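Local coordinates for exopolysaccharide biosynthesis protein (Pantoea stewartii subsp. stewartii DC283, PDB 6TGF), which modifies the glycan of the bacterial biofilm, probably as a hydrolase, and folds as a trimer of parallel beta-helices resembling bacteriophage tailspikes, at residues 558-569 with 635-646. Numbering follows the deposited sequence.
Sequences SWEIEVFGQSQF and GWTPSAAIMIKS. With EDO (1,2-ethanediol), chain C.
Glu-560, Glu-562 and Phe-564 pair with Lys-645, Met-643 and Ala-641 as the hydrogen-bonded rungs of an antiparallel sheet, and Glu-560 N to Lys-645 O (2.9 Å) is nearly straight at 172°. On the face carrying these residues, Met-643, bent at chi3 (-55°), lays CE against the Glu-562 carboxylate (CD, 3.4 Å) and Phe-564 CB. Glu-560 and Lys-645 run side by side; their charged ends do not touch but share a water. On the other face Ser-646 CB sits over the six-membered ring of Trp-559, a CH-pi contact, while Ile-644 CG2 meets the ring edge at CE3 (3.6 Å). Ile-561 and Ile-642 continue this side toward Leu-547 of strand 543-551, in the second layer of a sandwich-like domain beyond the beta-helix. Past Gly-565 side chains tie the two segments: Ser-567 OG donates to Gly-635 O (2.8 Å), and Thr-637 OG1 approaches Gln-566 O from above the carbonyl plane. Glu-562 bridges to Arg-590 and to Lys-645 of the second subunit, Glu-560 to Arg-590 of the third. One face is thus largely apolar, reaching Tyr-528 of the third subunit through Trp-559; the other carries a charge network joining the trimer, where neighbouring cations would probably keep both glutamates ionised.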
ATOM      1  N   SER B 558     -15.428  26.992  31.163  1.00 40.53           N
ATOM      2  CA  SER B 558     -15.659  26.162  32.376  1.00 40.05           C
ATOM      3  C   SER B 558     -14.892  24.838  32.267  1.00 39.60           C
ATOM      4  O   SER B 558     -14.933  24.217  31.188  1.00 39.46           O
ATOM      5  CB  SER B 558     -17.132  25.922  32.602  1.00 39.92           C
ATOM      6  OG  SER B 558     -17.744  27.049  33.210  1.00 40.09           O
ATOM      7  N   TRP B 559     -14.216  24.445  33.352  1.00 39.30           N
ATOM      8  CA  TRP B 559     -13.581  23.115  33.555  1.00 38.89           C
ATOM      9  C   TRP B 559     -14.240  22.427  34.756  1.00 38.65           C
ATOM     10  O   TRP B 559     -14.530  23.127  35.746  1.00 38.87           O
ATOM     11  CB  TRP B 559     -12.069  23.248  33.782  1.00 38.95           C
ATOM     12  CG  TRP B 559     -11.305  23.857  32.649  1.00 38.98           C
ATOM     13  CD1 TRP B 559     -11.081  25.184  32.427  1.00 39.25           C
ATOM     14  CD2 TRP B 559     -10.625  23.156  31.592  1.00 38.88           C
ATOM     15  NE1 TRP B 559     -10.323  25.358  31.300  1.00 39.33           N
ATOM     16  CE2 TRP B 559     -10.029  24.133  30.765  1.00 39.06           C
ATOM     17  CE3 TRP B 559     -10.469  21.806  31.258  1.00 38.72           C
ATOM     18  CZ2 TRP B 559      -9.293  23.798  29.630  1.00 39.00           C
ATOM     19  CZ3 TRP B 559      -9.743  21.476  30.135  1.00 38.70           C
ATOM     20  CH2 TRP B 559      -9.163  22.461  29.334  1.00 38.82           C
ATOM     21  N   GLU B 560     -14.457  21.112  34.668  1.00 38.30           N
ATOM     22  CA  GLU B 560     -14.829  20.247  35.819  1.00 38.15           C
ATOM     23  C   GLU B 560     -13.852  19.069  35.878  1.00 38.10           C
ATOM     24  O   GLU B 560     -13.943  18.186  35.005  1.00 37.96           O
ATOM     25  CB  GLU B 560     -16.276  19.759  35.708  1.00 38.01           C
ATOM     26  CG  GLU B 560     -16.725  18.926  36.896  1.00 37.96           C
ATOM     27  CD  GLU B 560     -18.148  18.405  36.804  1.00 37.83           C
ATOM     28  OE1 GLU B 560     -19.030  18.981  37.469  1.00 37.84           O
ATOM     29  OE2 GLU B 560     -18.370  17.421  36.073  1.00 37.76           O
ATOM     30  N   ILE B 561     -12.948  19.076  36.862  1.00 38.26           N
ATOM     31  CA  ILE B 561     -11.991  17.966  37.147  1.00 38.30           C
ATOM     32  C   ILE B 561     -12.648  17.014  38.149  1.00 38.41           C
ATOM     33  O   ILE B 561     -12.779  17.397  39.331  1.00 38.61           O
ATOM     34  CB  ILE B 561     -10.646  18.505  37.671  1.00 38.44           C
ATOM     35  CG1 ILE B 561      -9.938  19.378  36.632  1.00 38.45           C
ATOM     36  CG2 ILE B 561      -9.754  17.366  38.147  1.00 38.60           C
ATOM     37  CD1 ILE B 561      -8.873  20.278  37.213  1.00 38.75           C
ATOM     38  N   GLU B 562     -13.050  15.828  37.683  1.00 38.28           N
ATOM     39  CA  GLU B 562     -13.577  14.728  38.531  1.00 38.43           C
ATOM     40  C   GLU B 562     -12.397  13.893  39.037  1.00 38.93           C
ATOM     41  O   GLU B 562     -11.730  13.252  38.203  1.00 38.91           O
ATOM     42  CB  GLU B 562     -14.558  13.861  37.739  1.00 38.22           C
ATOM     43  CG  GLU B 562     -15.075  12.662  38.512  1.00 38.21           C
ATOM     44  CD  GLU B 562     -15.951  11.721  37.705  1.00 38.03           C
ATOM     45  OE1 GLU B 562     -16.353  10.679  38.251  1.00 38.10           O
ATOM     46  OE2 GLU B 562     -16.222  12.029  36.528  1.00 37.91           O
ATOM     47  N   VAL B 563     -12.145  13.920  40.350  1.00 39.68           N
ATOM     48  CA  VAL B 563     -11.204  12.991  41.043  1.00 40.49           C
ATOM     49  C   VAL B 563     -12.005  11.749  41.441  1.00 41.16           C
ATOM     50  O   VAL B 563     -12.575  11.739  42.551  1.00 41.22           O
ATOM     51  CB  VAL B 563     -10.521  13.651  42.257  1.00 40.49           C
ATOM     52  CG1 VAL B 563      -9.544  12.707  42.944  1.00 40.63           C
ATOM     53  CG2 VAL B 563      -9.821  14.947  41.872  1.00 40.61           C
ATOM     54  N   PHE B 564     -12.068  10.758  40.547  1.00 41.92           N
ATOM     55  CA  PHE B 564     -12.805   9.484  40.743  1.00 42.72           C
ATOM     56  C   PHE B 564     -11.963   8.540  41.606  1.00 43.76           C
ATOM     57  O   PHE B 564     -10.737   8.488  41.408  1.00 44.05           O
ATOM     58  CB  PHE B 564     -13.154   8.843  39.400  1.00 42.61           C
ATOM     59  CG  PHE B 564     -13.869   7.522  39.519  1.00 42.77           C
ATOM     60  CD1 PHE B 564     -15.184   7.472  39.953  1.00 42.80           C
ATOM     61  CD2 PHE B 564     -13.225   6.331  39.219  1.00 42.98           C
ATOM     62  CE1 PHE B 564     -15.844   6.258  40.075  1.00 42.91           C
ATOM     63  CE2 PHE B 564     -13.887   5.119  39.341  1.00 43.15           C
ATOM     64  CZ  PHE B 564     -15.195   5.085  39.769  1.00 43.07           C
ATOM     65  N   GLY B 565     -12.620   7.808  42.512  1.00 44.85           N
ATOM     66  CA  GLY B 565     -11.984   6.954  43.534  1.00 46.08           C
ATOM     67  C   GLY B 565     -12.299   7.464  44.928  1.00 47.02           C
ATOM     68  O   GLY B 565     -12.972   8.507  45.029  1.00 47.21           O
ATOM     69  N   GLN B 566     -11.823   6.773  45.969  1.00 48.48           N
ATOM     70  CA  GLN B 566     -12.194   7.068  47.379  1.00 49.55           C
ATOM     71  C   GLN B 566     -10.972   6.981  48.302  1.00 50.75           C
ATOM     72  O   GLN B 566      -9.944   6.407  47.888  1.00 51.20           O
ATOM     73  CB  GLN B 566     -13.280   6.099  47.849  1.00 49.67           C
ATOM     74  CG  GLN B 566     -12.803   4.662  47.997  1.00 50.09           C
ATOM     75  CD  GLN B 566     -13.731   3.859  48.872  1.00 50.50           C
ATOM     76  OE1 GLN B 566     -14.776   3.387  48.429  1.00 50.71           O
ATOM     77  NE2 GLN B 566     -13.350   3.694  50.128  1.00 50.91           N
ATOM     78  N   SER B 567     -11.111   7.530  49.513  1.00 51.87           N
ATOM     79  CA  SER B 567     -10.171   7.382  50.655  1.00 53.22           C
ATOM     80  C   SER B 567     -10.553   6.134  51.462  1.00 54.47           C
ATOM     81  O   SER B 567     -11.756   5.806  51.506  1.00 54.17           O
ATOM     82  CB  SER B 567     -10.168   8.623  51.516  1.00 53.07           C
ATOM     83  OG  SER B 567      -9.458   8.406  52.726  1.00 53.48           O
ATOM     84  N   GLN B 568      -9.560   5.480  52.074  1.00 55.94           N
ATOM     85  CA  GLN B 568      -9.689   4.196  52.818  1.00 57.29           C
ATOM     86  C   GLN B 568      -9.916   3.047  51.827  1.00 58.14           C
ATOM     87  O   GLN B 568     -10.465   3.297  50.735  1.00 57.67           O
ATOM     88  CB  GLN B 568     -10.838   4.236  53.831  1.00 57.46           C
ATOM     89  CG  GLN B 568     -10.844   5.461  54.739  1.00 57.25           C
ATOM     90  CD  GLN B 568      -9.624   5.552  55.622  1.00 57.48           C
ATOM     91  OE1 GLN B 568      -8.966   4.557  55.920  1.00 57.75           O
ATOM     92  NE2 GLN B 568      -9.313   6.762  56.057  1.00 57.37           N
ATOM     93  N   PHE B 569      -9.493   1.838  52.201  1.00 59.76           N
ATOM     94  CA  PHE B 569      -9.801   0.565  51.495  1.00 60.79           C
ATOM     95  C   PHE B 569      -9.843  -0.592  52.504  1.00 62.12           C
ATOM     96  O   PHE B 569      -9.589  -1.745  52.108  1.00 62.53           O
ATOM     97  CB  PHE B 569      -8.778   0.315  50.383  1.00 60.78           C
ATOM     98  CG  PHE B 569      -7.341   0.403  50.830  1.00 61.20           C
ATOM     99  CD1 PHE B 569      -6.674   1.616  50.832  1.00 61.12           C
ATOM    100  CD2 PHE B 569      -6.657  -0.724  51.255  1.00 61.84           C
ATOM    101  CE1 PHE B 569      -5.354   1.701  51.245  1.00 61.56           C
ATOM    102  CE2 PHE B 569      -5.336  -0.637  51.669  1.00 62.27           C
ATOM    103  CZ  PHE B 569      -4.687   0.574  51.663  1.00 62.04           C
ATOM    104  N   GLY B 635      -5.542  10.723  53.122  1.00 55.91           N
ATOM    105  CA  GLY B 635      -4.783   9.569  53.640  1.00 56.64           C
ATOM    106  C   GLY B 635      -5.436   8.264  53.221  1.00 56.79           C
ATOM    107  O   GLY B 635      -6.680   8.186  53.279  1.00 56.38           O
ATOM    108  N   TRP B 636      -4.631   7.285  52.796  1.00 57.43           N
ATOM    109  CA  TRP B 636      -5.069   5.921  52.391  1.00 57.70           C
ATOM    110  C   TRP B 636      -6.069   5.991  51.230  1.00 56.44           C
ATOM    111  O   TRP B 636      -7.062   5.237  51.270  1.00 56.50           O
ATOM    112  CB  TRP B 636      -5.663   5.160  53.585  1.00 58.57           C
ATOM    113  CG  TRP B 636      -4.703   4.925  54.709  1.00 59.57           C
ATOM    114  CD1 TRP B 636      -4.847   5.321  56.007  1.00 59.81           C
ATOM    115  CD2 TRP B 636      -3.446   4.228  54.639  1.00 60.50           C
ATOM    116  NE1 TRP B 636      -3.770   4.919  56.749  1.00 60.71           N
ATOM    117  CE2 TRP B 636      -2.893   4.248  55.937  1.00 61.05           C
ATOM    118  CE3 TRP B 636      -2.736   3.592  53.613  1.00 60.80           C
ATOM    119  CZ2 TRP B 636      -1.664   3.658  56.230  1.00 61.78           C
ATOM    120  CZ3 TRP B 636      -1.522   3.009  53.904  1.00 61.44           C
ATOM    121  CH2 TRP B 636      -0.996   3.042  55.196  1.00 62.00           C
ATOM    122  N   THR B 637      -5.826   6.858  50.242  1.00 55.18           N
ATOM    123  CA  THR B 637      -6.526   6.834  48.929  1.00 54.04           C
ATOM    124  C   THR B 637      -5.615   6.099  47.948  1.00 53.56           C
ATOM    125  O   THR B 637      -4.621   6.647  47.474  1.00 53.66           O
ATOM    126  CB  THR B 637      -6.987   8.228  48.481  1.00 53.47           C
ATOM    127  OG1 THR B 637      -7.626   8.094  47.212  1.00 52.95           O
ATOM    128  CG2 THR B 637      -5.875   9.243  48.363  1.00 53.69           C
ATOM    129  N   PRO B 638      -5.922   4.818  47.640  1.00 52.71           N
ATOM    130  CA  PRO B 638      -4.979   3.934  46.952  1.00 52.34           C
ATOM    131  C   PRO B 638      -4.851   4.181  45.441  1.00 51.01           C
ATOM    132  O   PRO B 638      -3.815   3.860  44.890  1.00 51.10           O
ATOM    133  CB  PRO B 638      -5.576   2.544  47.224  1.00 52.82           C
ATOM    134  CG  PRO B 638      -7.068   2.792  47.300  1.00 52.62           C
ATOM    135  CD  PRO B 638      -7.205   4.160  47.931  1.00 52.49           C
ATOM    136  N   SER B 639      -5.896   4.726  44.812  1.00 49.49           N
ATOM    137  CA  SER B 639      -5.963   4.990  43.350  1.00 48.42           C
ATOM    138  C   SER B 639      -7.099   5.974  43.050  1.00 47.14           C
ATOM    139  O   SER B 639      -8.269   5.611  43.279  1.00 46.70           O
ATOM    140  CB  SER B 639      -6.133   3.707  42.578  1.00 48.54           C
ATOM    141  OG  SER B 639      -7.263   2.980  43.039  1.00 48.54           O
ATOM    142  N   ALA B 640      -6.756   7.170  42.561  1.00 46.15           N
ATOM    143  CA  ALA B 640      -7.704   8.240  42.174  1.00 45.16           C
ATOM    144  C   ALA B 640      -7.481   8.615  40.706  1.00 44.22           C
ATOM    145  O   ALA B 640      -6.377   9.095  40.381  1.00 44.27           O
ATOM    146  CB  ALA B 640      -7.535   9.433  43.083  1.00 45.30           C
ATOM    147  N   ALA B 641      -8.496   8.402  39.861  1.00 43.18           N
ATOM    148  CA  ALA B 641      -8.477   8.681  38.405  1.00 42.29           C
ATOM    149  C   ALA B 641      -8.954  10.116  38.153  1.00 41.42           C
ATOM    150  O   ALA B 641     -10.054  10.463  38.623  1.00 41.28           O
ATOM    151  CB  ALA B 641      -9.338   7.676  37.677  1.00 42.09           C
ATOM    152  N   ILE B 642      -8.147  10.914  37.447  1.00 40.86           N
ATOM    153  CA  ILE B 642      -8.480  12.319  37.060  1.00 40.37           C
ATOM    154  C   ILE B 642      -9.201  12.273  35.708  1.00 39.67           C
ATOM    155  O   ILE B 642      -8.601  11.785  34.730  1.00 39.65           O
ATOM    156  CB  ILE B 642      -7.222  13.215  37.029  1.00 40.53           C
ATOM    157  CG1 ILE B 642      -6.797  13.680  38.426  1.00 40.82           C
ATOM    158  CG2 ILE B 642      -7.428  14.414  36.114  1.00 40.44           C
ATOM    159  CD1 ILE B 642      -6.802  12.609  39.491  1.00 41.05           C
ATOM    160  N   MET B 643     -10.445  12.758  35.670  1.00 38.96           N
ATOM    161  CA  MET B 643     -11.303  12.795  34.457  1.00 38.44           C
ATOM    162  C   MET B 643     -11.947  14.182  34.366  1.00 37.53           C
ATOM    163  O   MET B 643     -12.431  14.675  35.400  1.00 37.65           O
ATOM    164  CB  MET B 643     -12.366  11.695  34.521  1.00 38.80           C
ATOM    165  CG  MET B 643     -11.752  10.304  34.627  1.00 39.47           C
ATOM    166  SD  MET B 643     -12.945   8.947  34.741  1.00 40.26           S
ATOM    167  CE  MET B 643     -13.912   9.482  36.148  1.00 40.11           C
ATOM    168  N   ILE B 644     -11.916  14.794  33.177  1.00 36.49           N
ATOM    169  CA  ILE B 644     -12.162  16.252  32.979  1.00 35.71           C
ATOM    170  C   ILE B 644     -13.249  16.459  31.918  1.00 35.12           C
ATOM    171  O   ILE B 644     -13.259  15.715  30.920  1.00 34.97           O
ATOM    172  CB  ILE B 644     -10.847  16.973  32.610  1.00 35.69           C
ATOM    173  CG1 ILE B 644      -9.737  16.668  33.621  1.00 35.77           C
ATOM    174  CG2 ILE B 644     -11.079  18.470  32.452  1.00 35.77           C
ATOM    175  CD1 ILE B 644      -8.387  17.257  33.274  1.00 35.93           C
ATOM    176  N   LYS B 645     -14.134  17.432  32.159  1.00 34.76           N
ATOM    177  CA  LYS B 645     -15.086  18.008  31.171  1.00 34.58           C
ATOM    178  C   LYS B 645     -14.742  19.490  30.992  1.00 34.62           C
ATOM    179  O   LYS B 645     -14.251  20.095  31.964  1.00 34.89           O
ATOM    180  CB  LYS B 645     -16.531  17.828  31.645  1.00 34.44           C
ATOM    181  CG  LYS B 645     -17.015  16.387  31.703  1.00 34.37           C
ATOM    182  CD  LYS B 645     -18.304  16.215  32.471  1.00 34.39           C
ATOM    183  CE  LYS B 645     -18.803  14.786  32.463  1.00 34.42           C
ATOM    184  NZ  LYS B 645     -20.243  14.707  32.800  1.00 34.52           N
ATOM    185  N   SER B 646     -14.983  20.050  29.803  1.00 34.57           N
ATOM    186  CA  SER B 646     -14.587  21.437  29.439  1.00 34.80           C
ATOM    187  C   SER B 646     -15.537  22.022  28.389  1.00 34.96           C
ATOM    188  O   SER B 646     -15.990  21.266  27.508  1.00 35.20           O
ATOM    189  CB  SER B 646     -13.161  21.472  28.958  1.00 34.89           C
ATOM    190  OG  SER B 646     -12.708  22.809  28.814  1.00 35.16           O
TER
HETATM  191  C1  EDO C 808      -5.530   0.800  56.161  1.00 69.51           C
HETATM  192  O1  EDO C 808      -4.274   1.194  55.642  1.00 69.45           O
HETATM  193  C2  EDO C 808      -6.549   1.883  56.117  1.00 69.61           C
HETATM  194  O2  EDO C 808      -7.563   1.703  55.141  1.00 69.17           O
HETATM  195  O   HOH W   1     -19.892  14.797  35.744  1.00 39.53           O